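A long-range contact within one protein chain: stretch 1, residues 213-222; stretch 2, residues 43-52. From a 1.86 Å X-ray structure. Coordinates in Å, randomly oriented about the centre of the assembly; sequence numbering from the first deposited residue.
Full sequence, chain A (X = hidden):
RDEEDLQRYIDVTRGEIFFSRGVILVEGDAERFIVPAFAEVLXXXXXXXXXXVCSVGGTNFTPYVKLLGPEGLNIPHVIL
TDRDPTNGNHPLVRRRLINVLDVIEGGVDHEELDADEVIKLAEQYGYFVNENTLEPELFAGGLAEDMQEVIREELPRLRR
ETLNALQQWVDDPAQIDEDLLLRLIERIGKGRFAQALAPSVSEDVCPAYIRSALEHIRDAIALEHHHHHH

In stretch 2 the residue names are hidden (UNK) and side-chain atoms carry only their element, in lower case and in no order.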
ATOM      1  N   ALA A 213      -5.326   1.258   6.752  1.00 33.39           N
ATOM      2  CA  ALA A 213      -6.193   0.625   5.770  1.00 33.62           C
ATOM      3  C   ALA A 213      -6.579  -0.767   6.214  1.00 33.19           C
ATOM      4  O   ALA A 213      -7.725  -1.181   6.031  1.00 33.17           O
ATOM      5  CB  ALA A 213      -5.512   0.564   4.400  1.00 33.33           C
ATOM      6  N   LEU A 214      -5.624  -1.520   6.766  1.00 32.78           N
ATOM      7  CA  LEU A 214      -5.937  -2.871   7.236  1.00 34.56           C
ATOM      8  C   LEU A 214      -6.992  -2.851   8.339  1.00 33.68           C
ATOM      9  O   LEU A 214      -7.929  -3.659   8.326  1.00 33.02           O
ATOM     10  CB  LEU A 214      -4.663  -3.558   7.722  1.00 31.51           C
ATOM     11  CG  LEU A 214      -3.680  -3.923   6.617  1.00 35.66           C
ATOM     12  CD1 LEU A 214      -2.379  -4.475   7.245  1.00 37.52           C
ATOM     13  CD2 LEU A 214      -4.298  -4.951   5.658  1.00 35.37           C
ATOM     14  N   GLU A 215      -6.855  -1.937   9.303  1.00 34.41           N
ATOM     15  CA  GLU A 215      -7.825  -1.832  10.392  1.00 36.55           C
ATOM     16  C   GLU A 215      -9.183  -1.350   9.884  1.00 39.57           C
ATOM     17  O   GLU A 215     -10.231  -1.796  10.368  1.00 37.09           O
ATOM     18  CB  GLU A 215      -7.278  -0.897  11.469  1.00 34.37           C
ATOM     19  CG  GLU A 215      -5.986  -1.434  12.132  1.00 37.53           C
ATOM     20  CD  GLU A 215      -5.438  -0.523  13.240  1.00 44.34           C
ATOM     21  OE1 GLU A 215      -5.674   0.698  13.185  1.00 41.65           O
ATOM     22  OE2 GLU A 215      -4.750  -1.037  14.147  1.00 43.72           O
ATOM     23  N   HIS A 216      -9.186  -0.461   8.888  1.00 34.86           N
ATOM     24  CA  HIS A 216     -10.452   0.018   8.343  1.00 32.38           C
ATOM     25  C   HIS A 216     -11.239  -1.126   7.709  1.00 33.38           C
ATOM     26  O   HIS A 216     -12.430  -1.292   7.986  1.00 34.57           O
ATOM     27  CB  HIS A 216     -10.206   1.125   7.312  1.00 29.09           C
ATOM     28  CG  HIS A 216     -11.467   1.777   6.827  1.00 34.02           C
ATOM     29  ND1 HIS A 216     -11.922   2.981   7.322  1.00 39.54           N
ATOM     30  CD2 HIS A 216     -12.389   1.376   5.916  1.00 32.51           C
ATOM     31  CE1 HIS A 216     -13.062   3.299   6.735  1.00 35.36           C
ATOM     32  NE2 HIS A 216     -13.368   2.341   5.877  1.00 32.17           N
ATOM     33  N   ILE A 217     -10.586  -1.934   6.863  1.00 33.35           N
ATOM     34  CA  ILE A 217     -11.318  -2.991   6.162  1.00 33.93           C
ATOM     35  C   ILE A 217     -11.673  -4.120   7.121  1.00 40.48           C
ATOM     36  O   ILE A 217     -12.749  -4.726   7.017  1.00 35.16           O
ATOM     37  CB  ILE A 217     -10.528  -3.504   4.939  1.00 32.16           C
ATOM     38  CG1 ILE A 217     -11.403  -4.419   4.064  1.00 38.63           C
ATOM     39  CG2 ILE A 217      -9.271  -4.252   5.314  1.00 32.62           C
ATOM     40  CD1 ILE A 217     -12.626  -3.700   3.503  1.00 44.02           C
ATOM     41  N   ARG A 218     -10.782  -4.418   8.070  1.00 35.60           N
ATOM     42  CA  ARG A 218     -11.098  -5.402   9.107  1.00 36.92           C
ATOM     43  C   ARG A 218     -12.322  -4.968   9.909  1.00 36.01           C
ATOM     44  O   ARG A 218     -13.230  -5.771  10.172  1.00 37.27           O
ATOM     45  CB  ARG A 218      -9.874  -5.590  10.015  1.00 32.81           C
ATOM     46  CG  ARG A 218      -9.994  -6.677  11.105  1.00 33.46           C
ATOM     47  CD  ARG A 218     -10.711  -6.219  12.405  1.00 36.68           C
ATOM     48  NE  ARG A 218     -10.385  -4.862  12.848  1.00 35.27           N
ATOM     49  CZ  ARG A 218      -9.249  -4.534  13.446  1.00 38.26           C
ATOM     50  NH1 ARG A 218      -8.327  -5.465  13.660  1.00 37.17           N
ATOM     51  NH2 ARG A 218      -9.034  -3.280  13.829  1.00 37.61           N
ATOM     52  N   ASP A 219     -12.368  -3.694  10.298  1.00 37.69           N
ATOM     53  CA  ASP A 219     -13.501  -3.194  11.063  1.00 36.23           C
ATOM     54  C   ASP A 219     -14.800  -3.355  10.285  1.00 42.45           C
ATOM     55  O   ASP A 219     -15.808  -3.812  10.835  1.00 41.00           O
ATOM     56  CB  ASP A 219     -13.285  -1.729  11.434  1.00 40.45           C
ATOM     57  CG  ASP A 219     -12.323  -1.547  12.595  1.00 43.37           C
ATOM     58  OD1 ASP A 219     -11.766  -2.550  13.096  1.00 41.20           O
ATOM     59  OD2 ASP A 219     -12.119  -0.386  13.006  1.00 44.75           O
ATOM     60  N   ALA A 220     -14.788  -3.005   8.998  1.00 37.69           N
ATOM     61  CA  ALA A 220     -16.002  -3.084   8.192  1.00 42.27           C
ATOM     62  C   ALA A 220     -16.510  -4.518   8.084  1.00 46.17           C
ATOM     63  O   ALA A 220     -17.718  -4.768   8.168  1.00 43.73           O
ATOM     64  CB  ALA A 220     -15.742  -2.511   6.799  1.00 42.71           C
ATOM     65  N   ILE A 221     -15.607  -5.477   7.894  1.00 40.30           N
ATOM     66  CA  ILE A 221     -16.048  -6.867   7.794  1.00 42.85           C
ATOM     67  C   ILE A 221     -16.538  -7.377   9.151  1.00 46.07           C
ATOM     68  O   ILE A 221     -17.550  -8.086   9.237  1.00 47.25           O
ATOM     69  CB  ILE A 221     -14.913  -7.744   7.234  1.00 37.54           C
ATOM     70  CG1 ILE A 221     -14.520  -7.324   5.812  1.00 44.02           C
ATOM     71  CG2 ILE A 221     -15.293  -9.226   7.262  1.00 42.60           C
ATOM     72  CD1 ILE A 221     -15.653  -7.292   4.867  1.00 50.28           C
ATOM     73  N   ALA A 222     -15.826  -7.044  10.228  1.00 39.37           N
ATOM     74  CA  ALA A 222     -16.242  -7.498  11.555  1.00 40.85           C
ATOM     75  C   ALA A 222     -17.578  -6.892  11.961  1.00 50.22           C
ATOM     76  O   ALA A 222     -18.384  -7.551  12.631  1.00 49.35           O
ATOM     77  CB  ALA A 222     -15.174  -7.164  12.596  1.00 42.85           C
ATOM     78  N   UNK A  43      -1.945  -9.664  12.864  1.00 38.50           N
ATOM     79  CA  UNK A  43      -2.963 -10.646  13.267  1.00 37.58           C
ATOM     80  C   UNK A  43      -4.319 -10.345  12.637  1.00 41.96           C
ATOM     81  O   UNK A  43      -5.371 -10.604  13.231  1.00 37.61           O
ATOM     82  o   UNK A  43      -1.207 -12.223  14.874  1.00 45.15           O
ATOM     83  n   UNK A  43      -1.386 -10.725  16.523  1.00 48.40           N
ATOM     84  c   UNK A  43      -1.804 -11.294  15.411  1.00 41.31           C
ATOM     85  c   UNK A  43      -3.066 -10.737  14.793  1.00 43.17           C
ATOM     86  N   UNK A  44      -4.289  -9.795  11.426  1.00 37.16           N
ATOM     87  CA  UNK A  44      -5.481  -9.506  10.637  1.00 38.33           C
ATOM     88  C   UNK A  44      -5.440 -10.497   9.481  1.00 37.94           C
ATOM     89  O   UNK A  44      -4.638 -10.338   8.554  1.00 41.94           O
ATOM     90  c   UNK A  44      -5.471  -5.645  11.094  1.00 39.91           C
ATOM     91  c   UNK A  44      -5.535  -7.126  11.409  1.00 38.42           C
ATOM     92  c   UNK A  44      -5.500  -8.036  10.184  1.00 38.88           C
ATOM     93  c   UNK A  44      -6.675  -7.743   9.219  1.00 34.58           C
ATOM     94  N   UNK A  45      -6.221 -11.572   9.526  1.00 41.86           N
ATOM     95  CA  UNK A  45      -6.035 -12.663   8.560  1.00 41.23           C
ATOM     96  C   UNK A  45      -6.865 -12.493   7.288  1.00 39.78           C
ATOM     97  O   UNK A  45      -8.020 -12.927   7.213  1.00 42.46           O
ATOM     98  c   UNK A  45      -7.229 -11.904  10.545  1.00 37.97           C
ATOM     99  c   UNK A  45      -7.636 -13.326  10.176  1.00 38.34           C
ATOM    100  c   UNK A  45      -6.479 -13.885   9.364  1.00 42.69           C
ATOM    101  N   UNK A  46      -6.263 -11.883   6.262  1.00 39.01           N
ATOM    102  CA  UNK A  46      -7.045 -11.402   5.127  1.00 42.47           C
ATOM    103  C   UNK A  46      -7.773 -12.541   4.425  1.00 35.08           C
ATOM    104  O   UNK A  46      -8.960 -12.423   4.113  1.00 42.48           O
ATOM    105  c   UNK A  46      -4.666  -8.670   3.668  1.00 40.47           C
ATOM    106  c   UNK A  46      -6.593  -8.431   5.268  1.00 37.81           C
ATOM    107  c   UNK A  46      -6.132 -10.653   4.156  1.00 39.16           C
ATOM    108  c   UNK A  46      -5.533  -9.363   4.736  1.00 37.98           C
ATOM    109  N   UNK A  47      -7.093 -13.667   4.221  1.00 35.89           N
ATOM    110  CA  UNK A  47      -7.703 -14.777   3.496  1.00 45.61           C
ATOM    111  C   UNK A  47      -8.851 -15.380   4.286  1.00 41.11           C
ATOM    112  O   UNK A  47      -9.919 -15.658   3.730  1.00 40.67           O
ATOM    113  c   UNK A  47      -5.543 -15.330   2.313  1.00 57.84           C
ATOM    114  o   UNK A  47      -5.830 -14.470   1.451  1.00 60.66           O
ATOM    115  c   UNK A  47      -6.656 -15.846   3.197  1.00 44.38           C
ATOM    116  o   UNK A  47      -4.386 -15.777   2.482  1.00 66.88           O
ATOM    117  N   UNK A  48      -8.647 -15.578   5.592  1.00 43.33           N
ATOM    118  CA  UNK A  48      -9.712 -16.106   6.435  1.00 46.49           C
ATOM    119  C   UNK A  48     -10.897 -15.155   6.478  1.00 39.58           C
ATOM    120  O   UNK A  48     -12.047 -15.600   6.509  1.00 39.70           O
ATOM    121  s   UNK A  48      -8.249 -18.907   7.600  1.00 55.90           S
ATOM    122  c   UNK A  48      -7.897 -17.174   7.868  1.00 43.85           C
ATOM    123  c   UNK A  48      -9.200 -19.311   9.057  1.00 41.95           C
ATOM    124  c   UNK A  48      -9.172 -16.367   7.840  1.00 41.28           C
ATOM    125  N   UNK A  49     -10.638 -13.849   6.428  1.00 38.55           N
ATOM    126  CA  UNK A  49     -11.694 -12.843   6.424  1.00 34.86           C
ATOM    127  C   UNK A  49     -12.339 -12.636   5.060  1.00 39.42           C
ATOM    128  O   UNK A  49     -13.241 -11.803   4.948  1.00 42.99           O
ATOM    129  c   UNK A  49     -12.069 -11.327   9.225  1.00 39.11           C
ATOM    130  c   UNK A  49      -9.904 -10.172   8.722  1.00 38.60           C
ATOM    131  c   UNK A  49     -11.137 -11.498   6.915  1.00 39.55           C
ATOM    132  c   UNK A  49     -10.806 -11.382   8.416  1.00 45.86           C
ATOM    133  N   UNK A  50     -11.893 -13.328   4.017  1.00 39.99           N
ATOM    134  CA  UNK A  50     -12.460 -13.089   2.699  1.00 39.46           C
ATOM    135  C   UNK A  50     -12.058 -11.775   2.058  1.00 40.93           C
ATOM    136  O   UNK A  50     -12.818 -11.235   1.249  1.00 41.74           O
ATOM    137  N   UNK A  51     -10.897 -11.223   2.416  1.00 36.53           N
ATOM    138  CA  UNK A  51     -10.427  -9.956   1.851  1.00 36.50           C
ATOM    139  C   UNK A  51      -9.369 -10.255   0.804  1.00 38.99           C
ATOM    140  O   UNK A  51      -8.408 -10.983   1.077  1.00 41.08           O
ATOM    141  c   UNK A  51      -9.292  -7.750   2.330  1.00 38.92           C
ATOM    142  c   UNK A  51      -9.877  -9.022   2.943  1.00 37.95           C
ATOM    143  c   UNK A  51     -10.537  -8.121   5.230  1.00 38.22           C
ATOM    144  c   UNK A  51     -11.000  -8.643   3.899  1.00 36.29           C
ATOM    145  N   UNK A  52      -9.556  -9.711  -0.403  1.00 38.49           N
ATOM    146  CA  UNK A  52      -8.623  -9.853  -1.514  1.00 36.30           C
ATOM    147  C   UNK A  52      -7.843  -8.560  -1.705  1.00 36.44           C
ATOM    148  O   UNK A  52      -8.398  -7.468  -1.554  1.00 35.80           O
ATOM    149  c   UNK A  52      -9.361 -10.184  -2.819  1.00 45.54           C
ATOM    150  o   UNK A  52     -10.298 -11.239  -2.598  1.00 51.24           O
ATOM    151  c   UNK A  52      -8.382 -10.636  -3.885  1.00 44.52           C
TER

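Position 43 carries two carbons, the second bearing one oxygen and one nitrogen, and that end leads away from stretch 1: a carboxamide, Asn43. Its phi of 64° marks the exit from a helix through a Schellman motif.

Position 44 has four carbons forked at the first, one arm two carbons long. It points toward the helix, and the end of the long arm comes close to Leu214 and Arg218; this is Ile44. CD1 lies 4.0 Å from Leu214 CB and 3.8 Å from Arg218 NH1, so one methyl lies near residues one helical turn apart.

At position 45 three carbons close a ring onto the backbone nitrogen and touch nothing on stretch 1, the signature of Pro45. Its O accepts a hydrogen bond from the backbone N of position 49, 2.9 Å away.

Position 46 shows four carbons forked at the second. The CA-to-CB bond runs sideways, yet the end comes nearer the helix, close to Leu214: Leu46. CD2 is 4.2 Å from Leu214 CD2.

Two carbons, the second carrying two oxygens, exposed and out of reach of the helix, identify position 47 as Asp47; it opens a type I turn.

Position 48 is an unbranched run of two carbons, a sulfur and a carbon, also exposed and without a partner across the contact. This is Met48.

Position 49 again has four carbons forked at the second, pointing toward the helix and touching Arg218 and Ile221, so it is Leu49. CD1 lies 4.2 Å from Arg218 CG and CD2 4.3 Å from Ile221 CG2.

No side-chain atoms appear at position 50, and an ideal CB would meet nothing of stretch 1 within 5.5 Å, hence Gly50. With phi at 72°, the backbone sits where glycine is favoured; the conformation, not crowding by the helix, fits the residue.

Position 51 has four carbons forked at the first, with one two-carbon arm that packs against Ile217 and Ile221: Ile51. Its CD1 is 4.0 Å from Ile217 CG1 and 4.1 Å from Ile221 CG1.

Position 52 has one carbon carrying an oxygen and a carbon, and does not reach the helix, giving Thr52.

The rule here is apolar packing: no hydrogen bond crosses between the stretches. The helix offers Leu214, Ile217, Arg218 and Ile221, while Ile44, Leu49 and Ile51 point toward it. Arg218 contributes its aliphatic stem to Leu49, while its NE forms a salt bridge with Asp219 OD1 at 2.7 Å. Together the stretches bury 418 Å².

Stretch 2 (43-52) NIPLDMLGIT
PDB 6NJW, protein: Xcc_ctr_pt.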